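Local structure of malate dehydrogenase (Entamoeba histolytica, 3I0P) at the interface of chains A and B. The protein catalyses the NAD-dependent interconversion of malate and oxaloacetate. Coordinates in Å, arbitrary orientation; residue numbers count along the deposited sequence, not the author numbering. Chains: chain A/B, Malate dehydrogenase.

The interface of chains A and B. Residues chain A 153, 158, 160-161, 267-268; chain B 310-311, 314-315.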
loop_
_atom_site.group_PDB
_atom_site.type_symbol
_atom_site.label_atom_id
_atom_site.label_comp_id
_atom_site.label_asym_id
_atom_site.label_seq_id
_atom_site.Cartn_x
_atom_site.Cartn_y
_atom_site.Cartn_z
ATOM N N ALA A 153 16.944 1.513 -2.985
ATOM C CA ALA A 153 16.291 0.282 -3.434
ATOM C C ALA A 153 16.811 -0.923 -2.644
ATOM O O ALA A 153 17.810 -0.813 -1.924
ATOM C CB ALA A 153 16.548 0.073 -4.913
ATOM N N GLU A 158 22.802 3.559 -2.531
ATOM C CA GLU A 158 22.693 4.909 -3.072
ATOM C C GLU A 158 21.240 5.396 -2.935
ATOM O O GLU A 158 20.314 4.648 -3.239
ATOM C CB GLU A 158 23.098 4.869 -4.550
ATOM C CG GLU A 158 23.387 6.220 -5.196
ATOM C CD GLU A 158 23.445 6.153 -6.728
ATOM O OE1 GLU A 158 23.542 5.041 -7.304
ATOM O OE2 GLU A 158 23.395 7.234 -7.358
ATOM N N ILE A 160 17.936 6.877 -4.113
ATOM C CA ILE A 160 17.298 7.016 -5.429
ATOM C C ILE A 160 15.787 7.352 -5.362
ATOM O O ILE A 160 15.261 8.084 -6.210
ATOM C CB ILE A 160 17.561 5.764 -6.325
ATOM C CG1 ILE A 160 17.149 6.017 -7.785
ATOM C CG2 ILE A 160 16.903 4.507 -5.731
ATOM C CD1 ILE A 160 17.928 7.132 -8.472
ATOM N N LEU A 161 15.106 6.822 -4.350
ATOM C CA LEU A 161 13.665 7.003 -4.202
ATOM C C LEU A 161 13.367 8.007 -3.099
ATOM O O LEU A 161 14.085 8.066 -2.095
ATOM C CB LEU A 161 12.996 5.668 -3.856
ATOM C CG LEU A 161 12.636 4.709 -4.984
ATOM C CD1 LEU A 161 12.653 3.267 -4.483
ATOM C CD2 LEU A 161 11.284 5.069 -5.560
ATOM N N LEU A 267 12.376 10.295 -9.333
ATOM C CA LEU A 267 13.662 9.854 -8.785
ATOM C C LEU A 267 14.713 10.978 -8.754
ATOM O O LEU A 267 14.403 12.104 -8.379
ATOM C CB LEU A 267 14.176 8.622 -9.554
ATOM C CG LEU A 267 13.215 7.436 -9.731
ATOM C CD1 LEU A 267 13.678 6.509 -10.841
ATOM C CD2 LEU A 267 12.987 6.654 -8.448
ATOM N N ASN A 268 15.941 10.659 -9.158
ATOM C CA ASN A 268 17.058 11.615 -9.229
ATOM C C ASN A 268 16.775 12.922 -9.991
ATOM O O ASN A 268 17.437 13.924 -9.744
ATOM C CB ASN A 268 18.319 10.933 -9.793
ATOM C CG ASN A 268 18.148 10.475 -11.253
ATOM O OD1 ASN A 268 17.184 9.780 -11.602
ATOM N ND2 ASN A 268 19.092 10.860 -12.106
ATOM N N THR B 310 16.524 2.978 -14.193
ATOM C CA THR B 310 17.266 3.844 -13.286
ATOM C C THR B 310 17.538 3.117 -11.985
ATOM O O THR B 310 18.662 3.133 -11.487
ATOM C CB THR B 310 16.504 5.150 -13.007
ATOM O OG1 THR B 310 16.275 5.824 -14.242
ATOM C CG2 THR B 310 17.294 6.069 -12.074
ATOM N N LEU B 311 16.503 2.478 -11.452
ATOM C CA LEU B 311 16.603 1.760 -10.182
ATOM C C LEU B 311 17.680 0.672 -10.238
ATOM O O LEU B 311 18.561 0.623 -9.370
ATOM C CB LEU B 311 15.243 1.177 -9.769
ATOM C CG LEU B 311 14.169 2.136 -9.219
ATOM C CD1 LEU B 311 12.845 1.400 -9.056
ATOM C CD2 LEU B 311 14.590 2.789 -7.897
ATOM N N THR B 314 21.522 1.796 -10.177
ATOM C CA THR B 314 22.143 2.429 -9.004
ATOM C C THR B 314 23.173 1.502 -8.360
ATOM O O THR B 314 23.164 0.295 -8.601
ATOM C CB THR B 314 21.108 2.903 -7.942
ATOM O OG1 THR B 314 20.265 1.812 -7.550
ATOM C CG2 THR B 314 20.255 4.035 -8.483
ATOM N N ASP B 315 24.065 2.069 -7.553
ATOM C CA ASP B 315 25.146 1.296 -6.953
ATOM C C ASP B 315 24.610 0.145 -6.113
ATOM O O ASP B 315 23.748 0.332 -5.254
ATOM C CB ASP B 315 26.074 2.184 -6.115
ATOM C CG ASP B 315 26.895 3.151 -6.963
ATOM O OD1 ASP B 315 27.126 2.873 -8.168
ATOM O OD2 ASP B 315 27.315 4.194 -6.412
#
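A:Ile160 and B:Leu311 meet in a mainly apolar patch of the two-fold interface between identical subunits, where the C-terminal end of helix 297-312 of chain B, and the loop that follows it, pack on loops of chain A and help to join the two halves of the dimer. A:Ile160 is the central side chain on its side. Its CG1 lies anti to the backbone N (chi1 -168°), which aims the longer branch at B:Thr310 and B:Thr314 and puts the methyl CG2 of A:Ile160 3.6 Å from CD2 of B:Leu311. At the end of the longer branch, CD1 of A:Ile160 reaches CG2 of B:Thr310 at 3.8 Å. On another side, CG1 touches the methyl CG2 of B:Thr314, at an oblique angle. A beta-branched isoleucine suits this place because it offers carbon in several directions at once. B:Leu311 answers with a branched, wholly apolar tip: the same CD2 of B:Leu311 also meets CD1 of A:Leu161 at 4.0 Å, the two leucines crossing at about a right angle, with A:Ala153 a small, more distant neighbour.

At the other edge, A:Leu267 points tip to tip at B:Thr310, its CD1 3.8 Å from CB of B:Thr310. The small B:Thr310 methyl fits against A:Ile160 and A:Leu267 and also lies beside the amide oxygen OD1 of A:Asn268.

B:Thr314 faces two ways: its hydroxyl toward its own chain, its methyl toward chain A. The hydroxyl OG1 of B:Thr314 hydrogen-bonds to the carbonyl O of B:Leu311 at 2.8 Å, in the carbonyl plane; this ties the loop to the helix end and probably helps to hold the methyl toward A:Ile160. Next to it, A:Glu158 has an extended chain long enough to bring its carboxylate oxygen OE1 to the backbone N of B:Asp315, 3.0 Å away. The bond is nearly straight (167° at H) and meets OE1 almost along its C-O axis. The acidic side chain of B:Asp315 lies near this carboxylate, which may raise the cost of holding charge there. Together, apolar packing and this polar clasp probably help to fix the subunits' relative placement in the dimer.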